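Local coordinates for 'Carboxyl esterase 2 (Tuber melanosporum Mel28, PDB 5MIF), which probably hydrolyses carboxylic esters, as an archaeal-like carboxylesterase of the alpha/beta hydrolase fold from a mycorrhizal fungus, at residues Gly266-Asp270 against Glu271-Lys275; Arg298-Lys302 against Leu303-Ala307. All coordinates share one frame; numbering follows the deposited sequence.

How the interactions relate
Both interactions are local and only partly buried, and they sit on the same side of the chain's centre, their own centres about 10 Å apart. Interaction 1 starts the short helix 270-273; interaction 2 ends helix 290-302 and leads into strand 307-312, an outermost strand of the sheet within this chain. At the first, a serine hydroxyl receives a backbone N-H; at the second, carbonyls of the last turn receive the N-H groups of the loop that follows. Arg299 joins them: its NH2 lies 2.7 Å from Ala268 O, a probable hydrogen bond, and 2.9 Å from Asp270 OD1 in a salt bridge. Segment 298-307 also reaches the second subunit, through Arg298 and Arg306.

Interaction 1 (Gly266-Asp270 against Glu271-Lys275); sequences GRASD and EDLAK
Leu273 N donates to Ser269 O at 3.0 Å in a nearly linear bond (173°), and the same serine meets the first turn of helix 270-273 with its hydroxyl, Ser269 OG accepting from Asp272 N at 3.1 Å (N-H...O 158°). The hydroxyl owes its place to chi1 of 74°, which sets OG between the backbone N and the carbonyl carbon and turns it back over the start of the helix. The carboxylate of Asp272 lies alongside, its OD2 3.4 Å from Ser269 OG. One residue on, Asp270 O receives Ala274 N at 3.0 Å, while Asp270 OD1 forms a salt bridge with Arg299 of helix 290-302. The apolar side is closed by Leu273, whose branch point comes up to the Ala268 methyl, Leu273 CG to Ala268 CB 3.9 Å, with CD2 equally near. Beyond the pair, Ala268 rests on Leu201 of helix 191-206 and Leu273 on Phe296 of helix 290-302, so the turn is wedged between two helices. Ser269 is thus an N-cap serine, and the contact of Ala268 with Leu273 across it is a hydrophobic staple, a motif of helix N-termini.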
loop_
_atom_site.group_PDB
_atom_site.type_symbol
_atom_site.label_atom_id
_atom_site.label_comp_id
_atom_site.label_asym_id
_atom_site.label_seq_id
_atom_site.Cartn_x
_atom_site.Cartn_y
_atom_site.Cartn_z
ATOM N N GLY A 266 -5.757 7.373 20.336
ATOM C CA GLY A 266 -5.701 5.936 20.522
ATOM C C GLY A 266 -6.366 5.466 21.810
ATOM O O GLY A 266 -6.685 4.285 21.955
ATOM N N ARG A 267 -6.553 6.395 22.749
ATOM C CA ARG A 267 -7.142 6.095 24.048
ATOM C C ARG A 267 -8.581 6.578 24.141
ATOM O O ARG A 267 -9.174 6.569 25.221
ATOM C CB ARG A 267 -6.313 6.734 25.167
ATOM C CG ARG A 267 -4.838 6.371 25.117
ATOM C CD ARG A 267 -4.052 7.056 26.227
ATOM N NE ARG A 267 -4.224 6.341 27.485
ATOM C CZ ARG A 267 -3.551 5.248 27.828
ATOM N NH1 ARG A 267 -2.622 4.747 27.020
ATOM N NH2 ARG A 267 -3.804 4.664 28.992
ATOM N N ALA A 268 -9.147 6.999 23.016
ATOM C CA ALA A 268 -10.519 7.477 23.018
ATOM C C ALA A 268 -11.460 6.311 23.292
ATOM O O ALA A 268 -11.056 5.151 23.219
ATOM C CB ALA A 268 -10.857 8.158 21.701
ATOM N N SER A 269 -12.707 6.617 23.626
ATOM C CA SER A 269 -13.685 5.576 23.906
ATOM C C SER A 269 -14.125 4.846 22.637
ATOM O O SER A 269 -14.030 5.390 21.526
ATOM C CB SER A 269 -14.910 6.161 24.598
ATOM O OG SER A 269 -15.702 6.886 23.675
ATOM N N ASP A 270 -14.588 3.610 22.813
ATOM C CA ASP A 270 -15.215 2.845 21.735
ATOM C C ASP A 270 -16.321 3.648 21.069
ATOM O O ASP A 270 -16.442 3.668 19.843
ATOM C CB ASP A 270 -15.782 1.524 22.272
ATOM C CG ASP A 270 -14.723 0.463 22.444
ATOM O OD1 ASP A 270 -13.556 0.727 22.096
ATOM O OD2 ASP A 270 -15.050 -0.633 22.945
ATOM N N GLU A 271 -17.126 4.317 21.885
ATOM C CA GLU A 271 -18.283 5.039 21.378
ATOM C C GLU A 271 -17.880 6.197 20.457
ATOM O O GLU A 271 -18.531 6.453 19.443
ATOM C CB GLU A 271 -19.125 5.563 22.543
ATOM C CG GLU A 271 -20.316 6.423 22.112
ATOM C CD GLU A 271 -21.037 7.074 23.290
ATOM O OE1 GLU A 271 -21.170 6.412 24.346
ATOM O OE2 GLU A 271 -21.484 8.239 23.151
ATOM N N ASP A 272 -16.808 6.899 20.811
ATOM C CA ASP A 272 -16.313 7.997 19.969
ATOM C C ASP A 272 -15.616 7.482 18.708
ATOM O O ASP A 272 -15.909 7.938 17.609
ATOM C CB ASP A 272 -15.346 8.886 20.751
ATOM C CG ASP A 272 -16.044 9.720 21.806
ATOM O OD1 ASP A 272 -17.270 9.970 21.679
ATOM O OD2 ASP A 272 -15.353 10.123 22.767
ATOM N N LEU A 273 -14.701 6.526 18.877
ATOM C CA LEU A 273 -13.911 6.014 17.761
ATOM C C LEU A 273 -14.771 5.357 16.695
ATOM O O LEU A 273 -14.455 5.430 15.505
ATOM C CB LEU A 273 -12.878 5.012 18.254
ATOM C CG LEU A 273 -11.633 5.590 18.909
ATOM C CD1 LEU A 273 -10.590 4.503 19.043
ATOM C CD2 LEU A 273 -11.096 6.765 18.096
ATOM N N ALA A 274 -15.879 4.750 17.119
ATOM C CA ALA A 274 -16.809 4.098 16.196
ATOM C C ALA A 274 -17.405 5.107 15.221
ATOM O O ALA A 274 -17.951 4.730 14.185
ATOM C CB ALA A 274 -17.919 3.375 16.968
ATOM N N LYS A 275 -17.281 6.393 15.551
ATOM C CA LYS A 275 -17.803 7.461 14.700
ATOM C C LYS A 275 -16.732 8.097 13.813
ATOM O O LYS A 275 -17.007 9.081 13.120
ATOM C CB LYS A 275 -18.465 8.549 15.549
ATOM C CG LYS A 275 -19.686 8.066 16.338
ATOM C CD LYS A 275 -20.380 9.197 17.068
ATOM C CE LYS A 275 -21.441 8.659 18.025
ATOM N NZ LYS A 275 -21.853 9.660 19.060
#

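Interaction 2 (Arg298-Lys302 against Leu303-Ala307); sequences RRLQK and LGVRA
Gln301 and Ala307 are joined by a bond from side chain to backbone: Gln301 NE2 donates to Ala307 O at 3.0 Å and 171°, and the oxygen lies in the plane of the amide. The glutamine chain is extended beyond CG, and this reach carries its end from the last helical turn to the start of strand 307-312, although CB points away from the loop. CG passes the same oxygen, so the link is close along the side chain and not at the amide alone. Beside it, Leu300 CB lies 3.8 Å from Ala307 CB and also near Val305 CB; Leu300 CD1 reaches the Ala307 methyl as well. Leu300 further packs on Phe276.

The helix ends in a Schellman motif. Its 6→1 bond runs from Val305 N to Leu300 O at 3.0 Å, and its 5→2 bond from the N-H of Gly304, with phi 90°, to Gln301 O; the contact of Leu300 with Val305 is the usual apolar partner of these bonds. Leu303 N makes two weak bonds, to Arg299 O and Leu300 O. A water donates to both Gln301 O and Val305 O, bridging helix and loop once more.

Leu303 folds back over the last turn: its CG lies 3.2 Å from Arg299 O. With that CG anti to the carbonyl carbon of its own residue (chi1 -63°), Leu303 CD1 lies 4.1 Å from Arg299 CG, and the two side chains meet at a slant. The Arg299 guanidinium is held by segment 266-270, at Ala268 O among others. Arg298 makes a salt bridge to Glu285 of the second subunit, and Arg306 NH2 is hydrogen-bonded to Glu327 O of that subunit.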
loop_
_atom_site.group_PDB
_atom_site.type_symbol
_atom_site.label_atom_id
_atom_site.label_comp_id
_atom_site.label_asym_id
_atom_site.label_seq_id
_atom_site.Cartn_x
_atom_site.Cartn_y
_atom_site.Cartn_z
ATOM N N ARG A 298 -6.472 -1.316 13.874
ATOM C CA ARG A 298 -7.188 -2.536 14.282
ATOM C C ARG A 298 -8.379 -2.176 15.154
ATOM O O ARG A 298 -9.457 -2.764 15.048
ATOM C CB ARG A 298 -6.269 -3.492 15.039
ATOM C CG ARG A 298 -5.166 -4.077 14.197
ATOM C CD ARG A 298 -4.338 -5.042 15.010
ATOM N NE ARG A 298 -3.388 -5.782 14.191
ATOM C CZ ARG A 298 -2.067 -5.701 14.329
ATOM N NH1 ARG A 298 -1.541 -4.898 15.251
ATOM N NH2 ARG A 298 -1.270 -6.419 13.542
ATOM N N ARG A 299 -8.177 -1.180 16.006
ATOM C CA ARG A 299 -9.241 -0.698 16.864
ATOM C C ARG A 299 -10.392 -0.076 16.039
ATOM O O ARG A 299 -11.560 -0.360 16.292
ATOM C CB ARG A 299 -8.656 0.284 17.872
ATOM C CG ARG A 299 -9.643 0.804 18.831
ATOM C CD ARG A 299 -9.097 0.900 20.234
ATOM N NE ARG A 299 -10.224 1.277 21.064
ATOM C CZ ARG A 299 -10.308 2.389 21.773
ATOM N NH1 ARG A 299 -9.282 3.232 21.820
ATOM N NH2 ARG A 299 -11.415 2.626 22.463
ATOM N N LEU A 300 -10.067 0.722 15.024
ATOM C CA LEU A 300 -11.095 1.260 14.125
ATOM C C LEU A 300 -11.837 0.140 13.388
ATOM O O LEU A 300 -13.057 0.199 13.202
ATOM C CB LEU A 300 -10.476 2.206 13.092
ATOM C CG LEU A 300 -9.825 3.482 13.607
ATOM C CD1 LEU A 300 -9.155 4.219 12.463
ATOM C CD2 LEU A 300 -10.882 4.355 14.254
ATOM N N GLN A 301 -11.091 -0.875 12.963
ATOM C CA GLN A 301 -11.679 -2.000 12.239
ATOM C C GLN A 301 -12.710 -2.732 13.095
ATOM O O GLN A 301 -13.847 -2.939 12.672
ATOM C CB GLN A 301 -10.599 -2.972 11.789
ATOM C CG GLN A 301 -9.865 -2.520 10.537
ATOM C CD GLN A 301 -8.781 -3.488 10.119
ATOM O OE1 GLN A 301 -8.505 -4.473 10.812
ATOM N NE2 GLN A 301 -8.172 -3.229 8.965
ATOM N N LYS A 302 -12.312 -3.069 14.314
ATOM C CA LYS A 302 -13.174 -3.741 15.291
ATOM C C LYS A 302 -14.452 -2.959 15.604
ATOM O O LYS A 302 -15.497 -3.544 15.891
ATOM C CB LYS A 302 -12.374 -3.969 16.573
ATOM C CG LYS A 302 -13.181 -4.311 17.807
ATOM C CD LYS A 302 -12.247 -4.540 18.990
ATOM C CE LYS A 302 -12.922 -4.211 20.317
ATOM N NZ LYS A 302 -12.474 -5.124 21.402
ATOM N N LEU A 303 -14.384 -1.638 15.505
ATOM C CA LEU A 303 -15.520 -0.791 15.861
ATOM C C LEU A 303 -16.417 -0.487 14.685
ATOM O O LEU A 303 -17.373 0.275 14.801
ATOM C CB LEU A 303 -15.027 0.498 16.499
ATOM C CG LEU A 303 -14.293 0.219 17.803
ATOM C CD1 LEU A 303 -13.639 1.479 18.349
ATOM C CD2 LEU A 303 -15.297 -0.349 18.811
ATOM N N GLY A 304 -16.085 -1.059 13.536
ATOM C CA GLY A 304 -16.937 -0.966 12.366
ATOM C C GLY A 304 -16.660 0.230 11.478
ATOM O O GLY A 304 -17.440 0.534 10.568
ATOM N N VAL A 305 -15.546 0.914 11.724
ATOM C CA VAL A 305 -15.117 1.983 10.821
ATOM C C VAL A 305 -14.374 1.377 9.631
ATOM O O VAL A 305 -13.547 0.473 9.804
ATOM C CB VAL A 305 -14.217 3.009 11.545
ATOM C CG1 VAL A 305 -13.722 4.057 10.577
ATOM C CG2 VAL A 305 -14.979 3.660 12.692
ATOM N N ARG A 306 -14.660 1.842 8.417
ATOM C CA ARG A 306 -13.873 1.378 7.274
ATOM C C ARG A 306 -12.437 1.901 7.388
ATOM O O ARG A 306 -12.174 3.084 7.165
ATOM C CB ARG A 306 -14.502 1.812 5.941
ATOM C CG ARG A 306 -15.696 0.962 5.512
ATOM C CD ARG A 306 -16.181 1.301 4.101
ATOM N NE ARG A 306 -15.226 0.898 3.062
ATOM C CZ ARG A 306 -15.154 -0.334 2.554
ATOM N NH1 ARG A 306 -15.969 -1.282 3.009
ATOM N NH2 ARG A 306 -14.268 -0.631 1.604
ATOM N N ALA A 307 -11.514 1.017 7.746
ATOM C CA ALA A 307 -10.141 1.426 7.962
ATOM C C ALA A 307 -9.174 0.459 7.299
ATOM O O ALA A 307 -9.171 -0.740 7.596
ATOM C CB ALA A 307 -9.840 1.539 9.457
HETATM O O HOH W 1 -14.668 -2.037 10.350
#